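Local coordinates for CdiA toxin (Cupriavidus taiwanensis, PDB 5T87), which is the toxic C-terminal catalytic domain of a contact-dependent growth inhibition protein, here bound by the immunity protein that presumably neutralises it, at the interface of chains B and A. Residues are numbered along the deposited sequence; one frame, centred on the assembly and turned at random. Chains: chain A, CdiA toxin; chain B, CdiI immunity protein.

The interface of chains B and A. Residues chain B 4-6, 33; chain A 11, 40, 44-46.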
# COMPACT_ATOMS: atom_id res chain seq x y z
N ARG B 4 1.44 14.77 4.27
CA ARG B 4 0.19 14.75 5.01
C ARG B 4 -0.28 13.32 5.18
O ARG B 4 -0.40 12.59 4.20
CB ARG B 4 -0.86 15.55 4.25
CG ARG B 4 -0.66 17.06 4.29
CD ARG B 4 -1.62 17.76 3.34
NE ARG B 4 -1.24 17.59 1.94
CZ ARG B 4 -2.04 17.81 0.89
NH1 ARG B 4 -3.30 18.21 1.06
NH2 ARG B 4 -1.57 17.62 -0.34
N TYR B 5 -0.54 12.92 6.42
CA TYR B 5 -1.11 11.62 6.72
C TYR B 5 -2.61 11.68 6.48
O TYR B 5 -3.26 12.58 6.96
CB TYR B 5 -0.83 11.20 8.17
CG TYR B 5 -1.45 9.86 8.55
CD1 TYR B 5 -0.89 8.67 8.10
CD2 TYR B 5 -2.62 9.80 9.32
CE1 TYR B 5 -1.46 7.44 8.42
CE2 TYR B 5 -3.20 8.58 9.65
CZ TYR B 5 -2.62 7.39 9.20
OH TYR B 5 -3.19 6.16 9.51
N GLN B 6 -3.13 10.72 5.71
CA GLN B 6 -4.58 10.50 5.63
C GLN B 6 -4.86 9.02 5.76
O GLN B 6 -4.40 8.20 4.96
CB GLN B 6 -5.18 11.06 4.33
CG GLN B 6 -6.65 11.49 4.45
CD GLN B 6 -7.19 12.19 3.19
OE1 GLN B 6 -6.88 13.37 2.91
NE2 GLN B 6 -8.02 11.48 2.44
N LEU B 33 -8.42 2.57 -1.78
CA LEU B 33 -7.97 2.38 -0.40
C LEU B 33 -9.05 1.83 0.53
O LEU B 33 -8.73 1.06 1.43
CB LEU B 33 -7.39 3.67 0.16
CG LEU B 33 -5.99 3.98 -0.35
CD1 LEU B 33 -5.66 5.43 0.00
CD2 LEU B 33 -4.95 3.01 0.22
N LEU A 11 4.92 10.14 10.31
CA LEU A 11 5.18 10.33 8.88
C LEU A 11 6.28 11.36 8.62
O LEU A 11 7.17 11.10 7.81
CB LEU A 11 3.89 10.75 8.15
CG LEU A 11 3.94 11.14 6.66
CD1 LEU A 11 4.56 10.05 5.81
CD2 LEU A 11 2.53 11.46 6.16
N THR A 40 -0.47 8.01 -1.45
CA THR A 40 -1.82 7.99 -1.93
C THR A 40 -1.82 8.75 -3.26
O THR A 40 -2.03 8.16 -4.31
CB THR A 40 -2.76 8.62 -0.87
OG1 THR A 40 -2.70 7.85 0.34
CG2 THR A 40 -4.20 8.72 -1.37
N VAL A 44 0.39 13.24 -0.12
CA VAL A 44 -0.48 12.53 0.84
C VAL A 44 -0.09 11.05 0.95
O VAL A 44 0.18 10.41 -0.06
CB VAL A 44 -1.97 12.61 0.45
CG1 VAL A 44 -2.85 11.85 1.45
CG2 VAL A 44 -2.40 14.06 0.32
N TYR A 45 -0.08 10.53 2.18
CA TYR A 45 0.34 9.16 2.47
C TYR A 45 -0.67 8.47 3.41
O TYR A 45 -1.29 9.14 4.26
CB TYR A 45 1.72 9.15 3.12
CG TYR A 45 2.87 9.46 2.18
CD1 TYR A 45 3.15 10.76 1.77
CD2 TYR A 45 3.71 8.45 1.70
CE1 TYR A 45 4.21 11.05 0.91
CE2 TYR A 45 4.76 8.71 0.84
CZ TYR A 45 5.01 10.01 0.45
OH TYR A 45 6.07 10.23 -0.39
N HIS A 46 -0.81 7.14 3.26
CA HIS A 46 -1.54 6.27 4.22
C HIS A 46 -0.55 5.31 4.88
O HIS A 46 0.58 5.16 4.42
CB HIS A 46 -2.65 5.45 3.55
CG HIS A 46 -2.18 4.70 2.34
ND1 HIS A 46 -2.24 5.24 1.08
CD2 HIS A 46 -1.61 3.48 2.21
CE1 HIS A 46 -1.74 4.37 0.21
NE2 HIS A 46 -1.36 3.30 0.87
O HOH W 1 -4.63 8.50 1.92
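With chi1 at 51°, CG of A:His46 sits between the backbone N and the carbonyl carbon, and the imidazole turns one face toward B:Leu33 on helix 25-38 of the CdiI immunity protein. B:Leu33 answers with CG anti to its own carbonyl carbon (chi1 -77°), which sets B:Leu33 CD2 over the centre of the A:His46 ring, 3.5 Å from its centroid, a CH-pi contact. In this part of the CdiA toxin–CdiI immunity protein interface, two parallel beta-bridges pair B:Arg4 with A:Val44 and B:Tyr5 with A:Tyr45, so the short strand 4-5 extends the toxin sheet alongside strand 44-50. Backbone hydrogen bonds hold the pairing. A:Tyr45 N donates to B:Arg4 O at 2.9 Å, and B:Gln6 N donates to A:Tyr45 O at 2.8 Å, the latter almost straight (175° at H). Because these bonds use main-chain atoms, the pairing alone reads little of the side-chain identity; specificity more plausibly comes from the flanking groups. A:Val44 contributes both its methyls. A:Val44 CG2 lies over one face of the B:Arg4 guanidinium, offset toward the rim and 3.7 Å from B:Arg4 NH2, while CG1 meets the aliphatic CB of B:Gln6. On the opposite face of the paired strands from A:Val44, the methyl A:Leu11 CD2, from helix 7-12, abuts the immunity protein backbone, 3.7 Å from B:Tyr5 CA. A hydrogen bond of 2.8 Å between A:His46 ND1 and the A:Thr40 hydroxyl OG1 would help to hold the ring's rotation. A:Thr40 OG1 also reaches water 1, 2.6 Å away, which in turn contacts the carbonyl O of B:Gln6, extending the polar link across the interface.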